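Side-chain contacts in apical membrane antigen 1 (Babesia divergens, PDB 4APM), which probably takes part in forming the moving junction through which the apicomplexan parasite Babesia divergens invades its host cell: residues Asp10-Gly13 and Arg14-Lys18; Lys23-Gly26 and Ser27-Val31; Ser112-Asp115 and Leu116-Gly120; Ala130-Ala133 and Gly134-Pro138; Glu244-Asp248 and Ala249-Ser253. One frame throughout, in Å; residues are numbered along the deposited sequence.

The five local contacts come in series along the ectodomain fragment. Interaction 1 lies on helix 8-16 and interaction 2 on helix 21-24 and the loop after it; their centres are 19 Å apart, yet they touch where Ser24 OG probably bonds Lys18 O. Interactions 3 and 4, with centres 14 Å apart, sit on the successive helices 113-118 and 125-134, which pack together through Leu116, Trp119 and Tyr132 near the calcium ion. Interaction 5, at the start of helix 249-257, lies across the chain's centre from that pair, about 37 Å from interaction 3 between centres. Two neighbouring pairs and one distant helix start are thus spread over the chain.

Interaction 1: Asp10-Gly13 and Arg14-Lys18; sequences DIWG and RYMAK
Trp12 meets Tyr15 and Met16 within helix 8-16, one turn further along the chain. Its CB lies 3.8 Å from CG of Met16, the two side chains running side by side in the same direction. With chi1 at -81°, the indole stands anti to its own carbonyl carbon, and CE3 touches both Met16 CG, at 3.9 Å, and Tyr15 CD2, at 4.0 Å. Further round the six-membered ring, Trp12 CZ3 comes 3.8 Å from Tyr15 CD2, which arrives at the indole edge near its plane. The two aromatic planes are turned 64° apart and meet obliquely. Met16 bends at chi2 and chi3, bringing SD to 5.2 Å from the centroid of the six-membered Trp12 ring, an oblique Met-aromatic contact. At the five-membered ring, NE1 is hydrogen-bonded to Thr365 OG1, while Leu336 of strand 335-339 touches Trp12, Tyr15 and Met16 alike.

The backbone beneath is kinked. Met16 N donates to Trp12 O at 2.9 Å, but Tyr15 N gives its hydrogen to a water that in turn donates to Ile11 O. Lys18 NZ lies over one face of the Tyr15 ring and bonds Tyr15 O at 2.6 Å. Dispersion and sulfur-aromatic attraction therefore gather three side chains into one apolar surface for Leu336 to pack against, with Thr365 fixing the indole's rotation and water bridging the loosened turn.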
loop_
_atom_site.group_PDB
_atom_site.type_symbol
_atom_site.label_atom_id
_atom_site.label_comp_id
_atom_site.label_asym_id
_atom_site.label_seq_id
_atom_site.Cartn_x
_atom_site.Cartn_y
_atom_site.Cartn_z
ATOM N N ASP A 10 7.177 -11.081 -18.803
ATOM C CA ASP A 10 7.565 -10.087 -19.808
ATOM C C ASP A 10 6.446 -9.119 -20.157
ATOM O O ASP A 10 6.639 -7.919 -20.101
ATOM C CB ASP A 10 8.109 -10.751 -21.082
ATOM C CG ASP A 10 9.436 -11.462 -20.855
ATOM O OD1 ASP A 10 10.206 -11.032 -19.970
ATOM O OD2 ASP A 10 9.699 -12.467 -21.552
ATOM N N ILE A 11 5.277 -9.617 -20.533
ATOM C CA ILE A 11 4.253 -8.692 -21.008
ATOM C C ILE A 11 3.609 -7.869 -19.871
ATOM O O ILE A 11 3.075 -6.781 -20.100
ATOM C CB ILE A 11 3.229 -9.335 -21.994
ATOM C CG1 ILE A 11 1.869 -9.585 -21.331
ATOM C CG2 ILE A 11 3.796 -10.593 -22.649
ATOM C CD1 ILE A 11 0.694 -9.326 -22.252
ATOM N N TRP A 12 3.785 -8.332 -18.637
ATOM C CA TRP A 12 3.308 -7.604 -17.457
ATOM C C TRP A 12 4.349 -6.669 -16.865
ATOM O O TRP A 12 4.031 -5.822 -16.017
ATOM C CB TRP A 12 2.821 -8.593 -16.403
ATOM C CG TRP A 12 1.424 -9.093 -16.649
ATOM C CD1 TRP A 12 1.037 -10.332 -17.159
ATOM C CD2 TRP A 12 0.171 -8.396 -16.348
ATOM N NE1 TRP A 12 -0.335 -10.438 -17.197
ATOM C CE2 TRP A 12 -0.910 -9.301 -16.737
ATOM C CE3 TRP A 12 -0.148 -7.158 -15.807
ATOM C CZ2 TRP A 12 -2.240 -8.959 -16.592
ATOM C CZ3 TRP A 12 -1.498 -6.814 -15.690
ATOM C CH2 TRP A 12 -2.517 -7.694 -16.084
ATOM N N GLY A 13 5.591 -6.796 -17.326
ATOM C CA GLY A 13 6.743 -6.219 -16.636
ATOM C C GLY A 13 6.657 -4.724 -16.391
ATOM O O GLY A 13 7.051 -4.237 -15.343
ATOM N N ARG A 14 6.130 -3.983 -17.351
ATOM C CA ARG A 14 6.046 -2.540 -17.194
ATOM C C ARG A 14 5.004 -2.166 -16.144
ATOM O O ARG A 14 5.288 -1.369 -15.241
ATOM C CB ARG A 14 5.755 -1.841 -18.516
ATOM C CG ARG A 14 6.178 -0.382 -18.499
ATOM C CD ARG A 14 6.128 0.255 -19.884
ATOM N NE ARG A 14 5.052 1.239 -19.974
ATOM C CZ ARG A 14 3.889 1.027 -20.583
ATOM N NH1 ARG A 14 3.652 -0.130 -21.196
ATOM N NH2 ARG A 14 2.968 1.980 -20.598
ATOM N N TYR A 15 3.824 -2.785 -16.239
ATOM C CA TYR A 15 2.716 -2.478 -15.351
ATOM C C TYR A 15 3.014 -2.905 -13.904
ATOM O O TYR A 15 2.527 -2.296 -12.952
ATOM C CB TYR A 15 1.429 -3.161 -15.843
ATOM C CG TYR A 15 0.177 -2.740 -15.074
ATOM C CD1 TYR A 15 -0.486 -1.534 -15.366
ATOM C CD2 TYR A 15 -0.350 -3.550 -14.069
ATOM C CE1 TYR A 15 -1.627 -1.146 -14.656
ATOM C CE2 TYR A 15 -1.502 -3.196 -13.382
ATOM C CZ TYR A 15 -2.126 -1.990 -13.650
ATOM O OH TYR A 15 -3.243 -1.631 -12.906
ATOM N N MET A 16 3.726 -4.017 -13.763
ATOM C CA MET A 16 3.830 -4.711 -12.482
ATOM C C MET A 16 5.048 -4.263 -11.678
ATOM O O MET A 16 5.215 -4.672 -10.534
ATOM C CB MET A 16 3.882 -6.231 -12.681
ATOM C CG MET A 16 2.550 -6.873 -13.034
ATOM S SD MET A 16 1.195 -6.390 -11.941
ATOM C CE MET A 16 1.569 -7.360 -10.480
ATOM N N ALA A 17 5.898 -3.432 -12.276
ATOM C CA ALA A 17 7.112 -2.971 -11.594
ATOM C C ALA A 17 6.775 -2.288 -10.265
ATOM O O ALA A 17 7.411 -2.555 -9.248
ATOM C CB ALA A 17 7.942 -2.058 -12.492
ATOM N N LYS A 18 5.722 -1.485 -10.247
ATOM C CA LYS A 18 5.347 -0.779 -9.018
ATOM C C LYS A 18 5.064 -1.743 -7.834
ATOM O O LYS A 18 5.261 -1.387 -6.667
ATOM C CB LYS A 18 4.159 0.157 -9.286
ATOM C CG LYS A 18 2.843 -0.531 -9.642
ATOM C CD LYS A 18 1.733 0.496 -9.912
ATOM C CE LYS A 18 1.767 1.018 -11.356
ATOM N NZ LYS A 18 1.423 -0.083 -12.330
HETATM O O HOH W 1 3.100 -3.998 -18.818
#

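Interaction 2: Lys23-Gly26 and Ser27-Val31; sequences KSHG and SGIYV
His25 projects its ring forward from the turn that ends helix 21-24, meeting Ser27, Gly28 and Ile29. Gly26 is the residue where the chain leaves the helix; its positive phi of 83° ends the helical course and lets Ser27-Ile29 continue past the imidazole. In the first shell, His25 ND1 donates to Ser27 O at 3.2 Å, a weak and bent bond with an N-H...O angle of 131°. The neighbouring ring carbon, His25 CE1, reaches Gly28 O at 2.9 Å, so both carbonyl oxygens lie at the imidazole edge, near its plane. Ile29 CG1 approaches the same end of the ring obliquely, 3.5 Å from His25 ND1.

One torsion sets up this meeting: the His25 ring stands anti to the backbone N (chi1 -172°), which carries ND1 and CE1 toward the two carbonyls.

Further out, Asp32 OD1 is hydrogen-bonded to Ser27 OG, and Asp263 OD2 accepts from Gly28 N, holding the two residues whose carbonyls line the imidazole. Backbone bonds from His25 to Lys50 and from Ile29 to Ala261 tie the buried turn to neighbouring segments of the chain, while Cys51 packs on the histidine side chain. On the isoleucine side, CG1 of Ile29 also touches the ring carbon CE1 of His25, at 3.6 Å.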
loop_
_atom_site.group_PDB
_atom_site.type_symbol
_atom_site.label_atom_id
_atom_site.label_comp_id
_atom_site.label_asym_id
_atom_site.label_seq_id
_atom_site.Cartn_x
_atom_site.Cartn_y
_atom_site.Cartn_z
ATOM N N LYS A 23 11.652 -2.568 -4.362
ATOM C CA LYS A 23 12.221 -1.555 -5.276
ATOM C C LYS A 23 11.513 -0.205 -5.234
ATOM O O LYS A 23 12.175 0.807 -5.195
ATOM C CB LYS A 23 12.227 -2.027 -6.726
ATOM C CG LYS A 23 12.953 -3.326 -7.000
ATOM C CD LYS A 23 13.162 -3.425 -8.514
ATOM C CE LYS A 23 13.280 -4.859 -8.990
ATOM N NZ LYS A 23 14.491 -5.550 -8.473
ATOM N N SER A 24 10.183 -0.192 -5.395
ATOM C CA SER A 24 9.444 1.078 -5.529
ATOM C C SER A 24 9.321 1.860 -4.217
ATOM O O SER A 24 9.293 3.092 -4.232
ATOM C CB SER A 24 8.062 0.820 -6.082
ATOM O OG SER A 24 7.355 -0.043 -5.227
ATOM N N HIS A 25 9.289 1.145 -3.089
ATOM C CA HIS A 25 9.268 1.767 -1.768
ATOM C C HIS A 25 10.596 1.590 -1.022
ATOM O O HIS A 25 11.192 2.557 -0.571
ATOM C CB HIS A 25 8.091 1.181 -0.961
ATOM C CG HIS A 25 7.842 1.871 0.338
ATOM N ND1 HIS A 25 7.929 1.227 1.532
ATOM C CD2 HIS A 25 7.527 3.193 0.620
ATOM C CE1 HIS A 25 7.658 2.090 2.521
ATOM N NE2 HIS A 25 7.404 3.299 1.959
ATOM N N GLY A 26 11.036 0.349 -0.846
ATOM C CA GLY A 26 12.407 0.049 -0.401
ATOM C C GLY A 26 12.625 0.131 1.106
ATOM O O GLY A 26 13.736 -0.033 1.588
ATOM N N SER A 27 11.559 0.347 1.867
ATOM C CA SER A 27 11.687 0.405 3.316
ATOM C C SER A 27 10.428 -0.205 3.967
ATOM O O SER A 27 9.604 -0.842 3.280
ATOM C CB SER A 27 11.918 1.850 3.757
ATOM O OG SER A 27 12.081 1.919 5.159
ATOM N N GLY A 28 10.303 -0.058 5.278
ATOM C CA GLY A 28 9.182 -0.646 5.989
ATOM C C GLY A 28 7.921 0.163 5.715
ATOM O O GLY A 28 8.012 1.302 5.298
ATOM N N ILE A 29 6.753 -0.446 5.924
ATOM C CA ILE A 29 5.469 0.145 5.514
ATOM C C ILE A 29 4.628 0.302 6.771
ATOM O O ILE A 29 4.274 1.405 7.170
ATOM C CB ILE A 29 4.744 -0.755 4.455
ATOM C CG1 ILE A 29 5.607 -0.811 3.178
ATOM C CG2 ILE A 29 3.354 -0.201 4.136
ATOM C CD1 ILE A 29 5.155 -1.802 2.134
ATOM N N TYR A 30 4.387 -0.811 7.430
ATOM C CA TYR A 30 3.818 -0.805 8.768
ATOM C C TYR A 30 4.603 0.137 9.692
ATOM O O TYR A 30 4.055 1.147 10.194
ATOM C CB TYR A 30 3.817 -2.231 9.330
ATOM C CG TYR A 30 3.109 -2.344 10.642
ATOM C CD1 TYR A 30 1.755 -2.037 10.739
ATOM C CD2 TYR A 30 3.795 -2.735 11.803
ATOM C CE1 TYR A 30 1.094 -2.121 11.940
ATOM C CE2 TYR A 30 3.137 -2.847 13.008
ATOM C CZ TYR A 30 1.776 -2.553 13.056
ATOM O OH TYR A 30 1.089 -2.619 14.240
ATOM N N VAL A 31 5.893 -0.176 9.882
ATOM C CA VAL A 31 6.826 0.728 10.575
ATOM C C VAL A 31 8.014 1.012 9.670
ATOM O O VAL A 31 8.720 0.080 9.212
ATOM C CB VAL A 31 7.358 0.119 11.900
ATOM C CG1 VAL A 31 8.481 0.988 12.490
ATOM C CG2 VAL A 31 6.214 -0.102 12.892
#

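Interaction 3: Ser112-Asp115 and Leu116-Gly120; sequences SAAD and LVRWG. With CA (calcium ion), chain B.
Asp115 OD1 is gripped by two partners: the guanidinium of Arg118 and a water. Arg118 NH2 donates to OD1 of Asp115 at 2.8 Å in a nearly straight salt bridge, 167° at the hydrogen. OD1 lies at the edge of the guanidinium, near its plane, but it is met on its anti side, 35° out of the carboxylate plane, and the two flat groups are turned 69° apart. A water donates to the same OD1 and accepts from Arg118 NE at 3.0 Å, closing a small ring. The arginine chain bends at chi2 and chi3 to turn back along the helix, bringing one guanidinium face over Ala114 CB. The other carboxylate oxygen, Asp115 OD2, bonds a glycerol, probably from the crystallisation liquor.

Trp119 comes from the next turn. CB of Asp115 lies 4.1 Å from the centroid of its six-membered ring, almost on the ring normal, a CH-pi contact, while the peptide oxygen Asp115 O sits over the same indole and accepts from Trp119 N at 2.9 Å.

Both ends of the short helix 113-118 are closed. At its start, Ser112 OG probably caps Asp115 N, though the place of OG is less certain; at its close, Gly120, with positive phi, completes a Schellman motif. There Gly120 O binds the calcium ion at 2.4 Å, with three waters and Asp122 among the other ligands. Ion pair and CH-pi contact thus brace the helix side chains, while the Schellman turn separately presents a carbonyl to the metal.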
loop_
_atom_site.group_PDB
_atom_site.type_symbol
_atom_site.label_atom_id
_atom_site.label_comp_id
_atom_site.label_asym_id
_atom_site.label_seq_id
_atom_site.Cartn_x
_atom_site.Cartn_y
_atom_site.Cartn_z
ATOM N N SER A 112 -0.572 24.719 4.458
ATOM C CA SER A 112 -1.594 24.314 3.509
ATOM C C SER A 112 -0.945 23.948 2.188
ATOM O O SER A 112 0.152 24.406 1.895
ATOM C CB SER A 112 -2.628 25.431 3.307
ATOM O OG SER A 112 -2.146 26.390 2.372
ATOM N N ALA A 113 -1.641 23.161 1.369
ATOM C CA ALA A 113 -1.191 22.878 0.002
ATOM C C ALA A 113 -0.916 24.154 -0.784
ATOM O O ALA A 113 0.021 24.207 -1.593
ATOM C CB ALA A 113 -2.211 22.017 -0.723
ATOM N N ALA A 114 -1.745 25.178 -0.555
ATOM C CA ALA A 114 -1.606 26.464 -1.255
ATOM C C ALA A 114 -0.339 27.193 -0.792
ATOM O O ALA A 114 0.393 27.755 -1.602
ATOM C CB ALA A 114 -2.848 27.337 -1.025
ATOM N N ASP A 115 -0.090 27.172 0.516
ATOM C CA ASP A 115 1.164 27.691 1.069
ATOM C C ASP A 115 2.405 27.148 0.371
ATOM O O ASP A 115 3.269 27.896 -0.067
ATOM C CB ASP A 115 1.238 27.406 2.565
ATOM C CG ASP A 115 0.520 28.461 3.386
ATOM O OD1 ASP A 115 0.149 29.496 2.803
ATOM O OD2 ASP A 115 0.344 28.264 4.607
ATOM N N LEU A 116 2.447 25.836 0.231
ATOM C CA LEU A 116 3.535 25.159 -0.425
ATOM C C LEU A 116 3.688 25.620 -1.888
ATOM O O LEU A 116 4.814 25.910 -2.328
ATOM C CB LEU A 116 3.349 23.631 -0.312
ATOM C CG LEU A 116 4.222 22.814 0.677
ATOM C CD1 LEU A 116 4.813 23.631 1.818
ATOM C CD2 LEU A 116 3.569 21.523 1.184
ATOM N N VAL A 117 2.581 25.763 -2.630
ATOM C CA VAL A 117 2.697 26.395 -3.957
ATOM C C VAL A 117 3.151 27.882 -3.929
ATOM O O VAL A 117 4.060 28.272 -4.680
ATOM C CB VAL A 117 1.578 26.017 -4.986
ATOM C CG1 VAL A 117 0.322 25.530 -4.320
ATOM C CG2 VAL A 117 1.314 27.106 -6.045
ATOM N N ARG A 118 2.671 28.627 -2.937
ATOM C CA ARG A 118 3.102 30.010 -2.701
ATOM C C ARG A 118 4.662 30.004 -2.599
ATOM O O ARG A 118 5.353 30.810 -3.254
ATOM C CB ARG A 118 2.400 30.551 -1.414
ATOM C CG ARG A 118 2.035 32.045 -1.346
ATOM C CD ARG A 118 0.519 32.332 -1.113
ATOM N NE ARG A 118 -0.092 31.599 -0.005
ATOM C CZ ARG A 118 -1.396 31.315 0.113
ATOM N NH1 ARG A 118 -2.267 31.728 -0.797
ATOM N NH2 ARG A 118 -1.836 30.612 1.158
ATOM N N TRP A 119 5.202 28.984 -1.923
ATOM C CA TRP A 119 6.640 28.925 -1.587
ATOM C C TRP A 119 7.514 28.333 -2.655
ATOM O O TRP A 119 8.716 28.113 -2.445
ATOM C CB TRP A 119 6.841 28.189 -0.273
ATOM C CG TRP A 119 6.178 28.911 0.849
ATOM C CD1 TRP A 119 5.851 30.270 0.903
ATOM C CD2 TRP A 119 5.716 28.356 2.125
ATOM N NE1 TRP A 119 5.235 30.575 2.088
ATOM C CE2 TRP A 119 5.138 29.475 2.874
ATOM C CE3 TRP A 119 5.734 27.096 2.705
ATOM C CZ2 TRP A 119 4.612 29.313 4.139
ATOM C CZ3 TRP A 119 5.229 26.951 3.995
ATOM C CH2 TRP A 119 4.654 28.023 4.683
ATOM N N GLY A 120 6.919 28.041 -3.802
ATOM C CA GLY A 120 7.691 27.665 -4.954
ATOM C C GLY A 120 7.742 26.181 -5.253
ATOM O O GLY A 120 8.354 25.796 -6.231
HETATM CA CA CA B . 8.977 26.631 -8.388
HETATM O O HOH W 2 1.628 31.478 2.420
HETATM O O HOH W 3 9.203 27.185 -10.670
HETATM O O HOH W 4 9.781 28.720 -7.355
HETATM O O HOH W 5 6.871 28.011 -8.223
#

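Interaction 4: Ala130-Ala133 and Gly134-Pro138; sequences AEYA and GNIIP
Helix 125-134 ends as Gly134 N donates to Ala130 O at 3.0 Å, after which Asn135 N turns back to Tyr132 O at 3.1 Å and Ile136 N makes a weak bond to Ala133 O. The Asn135 donor lies well above the Tyr132 carbonyl plane, 67° out of it, as the backbone tightens into its last turn.

The main side-chain meeting is between Tyr132 and Ile136. CD1 of Ile136 lies over one face of the phenol, displaced toward the rim, 4.1 Å from the ring centroid in a CH-pi contact. Its closest ring atom is CE2 of Tyr132, at 3.7 Å, and the same methyl also comes 3.6 Å from Tyr132 O. Ile136 reaches there by placing CG1 anti to its carbonyl carbon (chi1 -76°). The phenol hydroxyl is bonded to Leu108 O, and Ile161 of strand 158-161 packs against both side chains and Ala133.

Nearer the surface, the Asn135 amide passes Glu131 O, with ND2 at 3.6 Å, but ND2 is hydrogen-bonded to Tyr121 OH, and OD1 to a methylpentanediol, probably from the crystallisation liquor. Glu131 OE1 forms a salt bridge with Lys211 NZ. A water donates to Ala133 O at 2.6 Å and also to Ile136 O, linking the helix end to the outgoing chain. Apolar packing thus seats the helix terminus against the sheet, while the water adds a second polar link to a carbonyl already engaged by a weak backbone bond.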
loop_
_atom_site.group_PDB
_atom_site.type_symbol
_atom_site.label_atom_id
_atom_site.label_comp_id
_atom_site.label_asym_id
_atom_site.label_seq_id
_atom_site.Cartn_x
_atom_site.Cartn_y
_atom_site.Cartn_z
ATOM N N ALA A 130 6.353 16.252 1.048
ATOM C CA ALA A 130 7.556 15.425 1.281
ATOM C C ALA A 130 8.818 16.267 1.126
ATOM O O ALA A 130 9.733 16.172 1.935
ATOM C CB ALA A 130 7.597 14.246 0.312
ATOM N N GLU A 131 8.845 17.093 0.085
ATOM C CA GLU A 131 9.984 17.979 -0.178
ATOM C C GLU A 131 10.083 19.023 0.939
ATOM O O GLU A 131 11.157 19.352 1.424
ATOM C CB GLU A 131 9.804 18.661 -1.544
ATOM C CG GLU A 131 10.996 19.510 -2.006
ATOM C CD GLU A 131 10.808 20.060 -3.408
ATOM O OE1 GLU A 131 9.871 19.620 -4.096
ATOM O OE2 GLU A 131 11.597 20.931 -3.831
ATOM N N TYR A 132 8.943 19.464 1.426
ATOM C CA TYR A 132 8.955 20.435 2.482
ATOM C C TYR A 132 9.532 19.813 3.770
ATOM O O TYR A 132 10.353 20.426 4.454
ATOM C CB TYR A 132 7.537 20.961 2.693
ATOM C CG TYR A 132 7.418 21.928 3.838
ATOM C CD1 TYR A 132 7.982 23.196 3.757
ATOM C CD2 TYR A 132 6.705 21.592 4.980
ATOM C CE1 TYR A 132 7.868 24.094 4.804
ATOM C CE2 TYR A 132 6.582 22.478 6.024
ATOM C CZ TYR A 132 7.154 23.741 5.920
ATOM O OH TYR A 132 7.044 24.642 6.961
ATOM N N ALA A 133 9.102 18.593 4.091
ATOM C CA ALA A 133 9.685 17.854 5.205
ATOM C C ALA A 133 11.211 17.700 5.008
ATOM O O ALA A 133 11.982 17.803 5.970
ATOM C CB ALA A 133 9.009 16.485 5.352
ATOM N N GLY A 134 11.634 17.510 3.756
ATOM C CA GLY A 134 13.050 17.386 3.417
ATOM C C GLY A 134 13.917 18.635 3.571
ATOM O O GLY A 134 15.139 18.532 3.603
ATOM N N ASN A 135 13.279 19.805 3.687
ATOM C CA ASN A 135 13.965 21.084 3.872
ATOM C C ASN A 135 13.953 21.614 5.317
ATOM O O ASN A 135 14.262 22.794 5.536
ATOM C CB ASN A 135 13.291 22.164 3.018
ATOM C CG ASN A 135 13.573 22.005 1.542
ATOM O OD1 ASN A 135 14.564 21.395 1.151
ATOM N ND2 ASN A 135 12.690 22.531 0.718
ATOM N N ILE A 136 13.423 20.829 6.253
ATOM C CA ILE A 136 13.323 21.268 7.659
ATOM C C ILE A 136 14.436 20.557 8.400
ATOM O O ILE A 136 14.441 19.318 8.481
ATOM C CB ILE A 136 11.973 20.869 8.307
ATOM C CG1 ILE A 136 10.842 21.781 7.833
ATOM C CG2 ILE A 136 12.061 20.884 9.827
ATOM C CD1 ILE A 136 9.496 21.112 7.877
ATOM N N ILE A 137 15.441 21.321 8.827
ATOM C CA ILE A 137 16.616 20.723 9.459
ATOM C C ILE A 137 16.590 20.880 10.963
ATOM O O ILE A 137 16.338 21.975 11.464
ATOM C CB ILE A 137 17.913 21.316 8.915
ATOM C CG1 ILE A 137 17.922 21.242 7.387
ATOM C CG2 ILE A 137 19.112 20.580 9.498
ATOM C CD1 ILE A 137 18.831 22.268 6.745
ATOM N N PRO A 138 16.867 19.787 11.693
ATOM C CA PRO A 138 16.908 19.814 13.163
ATOM C C PRO A 138 17.841 20.898 13.721
ATOM O O PRO A 138 19.005 20.974 13.326
ATOM C CB PRO A 138 17.442 18.419 13.536
ATOM C CG PRO A 138 17.227 17.576 12.332
ATOM C CD PRO A 138 17.320 18.498 11.148
HETATM O O HOH W 6 12.498 17.162 8.430
#

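Interaction 5: Glu244-Asp248 and Ala249-Ser253; sequences EFTRD and AEECS
Asp248 and Glu251 bury the most surface here, with Thr246 next. Glu251 stretches back from the helix, its chain extended beyond CG, to place its carboxylate against Arg247. OE1 of Glu251 accepts from the backbone N of Arg247 at 2.7 Å, approached on the anti side. The second oxygen, Glu251 OE2, uses its syn lone pair for Arg247 NH2, also at 2.7 Å, a salt bridge lying close to the guanidinium plane. Arg247 NE adds weak bonds to both oxygens.

Asp248 is the N-cap of helix 249-257, with two residues separating it from the end of strand 242-245: its OD1 accepts from Glu251 N at 2.9 Å, met nearly along the C-O axis. A chi1 of 43°, with CG between the backbone N and carbonyl carbon, turns the carboxylate to that N-H. Asp248 O takes Cys252 N at 3.1 Å and, from above its carbonyl plane, the hydroxyl of Thr246.

Thr246 rests its CB 3.5 Å from Glu251 OE1 and its OG1 3.6 Å from Cys252 CB; Cys252 is disulfide-linked to Cys326 on strand 325-329. The stacked carboxylates of Asp248 and Glu250 bring like charges near, with OD1 and OE1 3.9 Å apart.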
loop_
_atom_site.group_PDB
_atom_site.type_symbol
_atom_site.label_atom_id
_atom_site.label_comp_id
_atom_site.label_asym_id
_atom_site.label_seq_id
_atom_site.Cartn_x
_atom_site.Cartn_y
_atom_site.Cartn_z
ATOM N N GLU A 244 -8.416 -14.863 5.789
ATOM C CA GLU A 244 -9.541 -14.627 6.702
ATOM C C GLU A 244 -10.674 -13.924 5.998
ATOM O O GLU A 244 -10.447 -13.119 5.071
ATOM C CB GLU A 244 -9.119 -13.812 7.906
ATOM C CG GLU A 244 -8.872 -14.676 9.132
ATOM C CD GLU A 244 -7.678 -14.184 9.905
ATOM O OE1 GLU A 244 -7.511 -12.961 9.923
ATOM O OE2 GLU A 244 -6.893 -15.006 10.445
ATOM N N PHE A 245 -11.895 -14.265 6.401
ATOM C CA PHE A 245 -13.076 -13.557 5.924
ATOM C C PHE A 245 -13.120 -12.216 6.594
ATOM O O PHE A 245 -12.900 -12.139 7.807
ATOM C CB PHE A 245 -14.341 -14.375 6.231
ATOM C CG PHE A 245 -14.499 -15.576 5.334
ATOM C CD1 PHE A 245 -15.005 -15.436 4.049
ATOM C CD2 PHE A 245 -14.073 -16.839 5.753
ATOM C CE1 PHE A 245 -15.116 -16.542 3.207
ATOM C CE2 PHE A 245 -14.179 -17.949 4.922
ATOM C CZ PHE A 245 -14.702 -17.805 3.646
ATOM N N THR A 246 -13.315 -11.154 5.801
ATOM C CA THR A 246 -13.416 -9.809 6.335
ATOM C C THR A 246 -14.687 -9.153 5.785
ATOM O O THR A 246 -15.244 -9.619 4.804
ATOM C CB THR A 246 -12.167 -8.933 5.999
ATOM O OG1 THR A 246 -12.100 -8.721 4.596
ATOM C CG2 THR A 246 -10.844 -9.616 6.450
ATOM N N ARG A 247 -15.138 -8.079 6.427
ATOM C CA ARG A 247 -16.435 -7.482 6.126
ATOM C C ARG A 247 -16.373 -6.570 4.911
ATOM O O ARG A 247 -17.372 -6.320 4.281
ATOM C CB ARG A 247 -16.934 -6.700 7.332
ATOM C CG ARG A 247 -17.581 -7.591 8.363
ATOM C CD ARG A 247 -17.868 -6.830 9.626
ATOM N NE ARG A 247 -16.635 -6.527 10.328
ATOM C CZ ARG A 247 -16.594 -5.857 11.462
ATOM N NH1 ARG A 247 -17.725 -5.457 12.016
ATOM N NH2 ARG A 247 -15.428 -5.591 12.031
ATOM N N ASP A 248 -15.179 -6.105 4.564
ATOM C CA ASP A 248 -15.019 -5.192 3.423
ATOM C C ASP A 248 -13.540 -5.093 3.045
ATOM O O ASP A 248 -12.676 -5.600 3.765
ATOM C CB ASP A 248 -15.620 -3.796 3.745
ATOM C CG ASP A 248 -15.268 -3.322 5.139
ATOM O OD1 ASP A 248 -14.068 -3.427 5.518
ATOM O OD2 ASP A 248 -16.173 -2.830 5.858
ATOM N N ALA A 249 -13.266 -4.502 1.878
ATOM C CA ALA A 249 -11.893 -4.234 1.437
ATOM C C ALA A 249 -11.061 -3.541 2.518
ATOM O O ALA A 249 -9.923 -3.942 2.797
ATOM C CB ALA A 249 -11.888 -3.435 0.130
ATOM N N GLU A 250 -11.626 -2.545 3.178
ATOM C CA GLU A 250 -10.867 -1.839 4.249
ATOM C C GLU A 250 -10.358 -2.735 5.382
ATOM O O GLU A 250 -9.237 -2.544 5.882
ATOM C CB GLU A 250 -11.687 -0.719 4.851
ATOM C CG GLU A 250 -12.234 0.223 3.820
ATOM C CD GLU A 250 -13.629 -0.154 3.387
ATOM O OE1 GLU A 250 -13.766 -1.047 2.506
ATOM O OE2 GLU A 250 -14.586 0.442 3.939
ATOM N N GLU A 251 -11.214 -3.635 5.849
ATOM C CA GLU A 251 -10.828 -4.589 6.863
ATOM C C GLU A 251 -9.718 -5.491 6.324
ATOM O O GLU A 251 -8.684 -5.657 6.956
ATOM C CB GLU A 251 -12.022 -5.425 7.316
ATOM C CG GLU A 251 -11.778 -6.174 8.631
ATOM C CD GLU A 251 -13.072 -6.612 9.299
ATOM O OE1 GLU A 251 -13.806 -7.449 8.708
ATOM O OE2 GLU A 251 -13.406 -6.051 10.368
ATOM N N CYS A 252 -9.911 -6.030 5.126
ATOM C CA CYS A 252 -8.849 -6.791 4.469
ATOM C C CYS A 252 -7.522 -5.987 4.403
ATOM O O CYS A 252 -6.427 -6.484 4.768
ATOM C CB CYS A 252 -9.292 -7.153 3.073
ATOM S SG CYS A 252 -8.053 -8.081 2.177
ATOM N N SER A 253 -7.640 -4.720 4.010
ATOM C CA SER A 253 -6.499 -3.866 3.935
ATOM C C SER A 253 -5.829 -3.729 5.314
ATOM O O SER A 253 -4.602 -3.850 5.425
ATOM C CB SER A 253 -6.880 -2.501 3.350
ATOM O OG SER A 253 -5.731 -1.706 3.196
#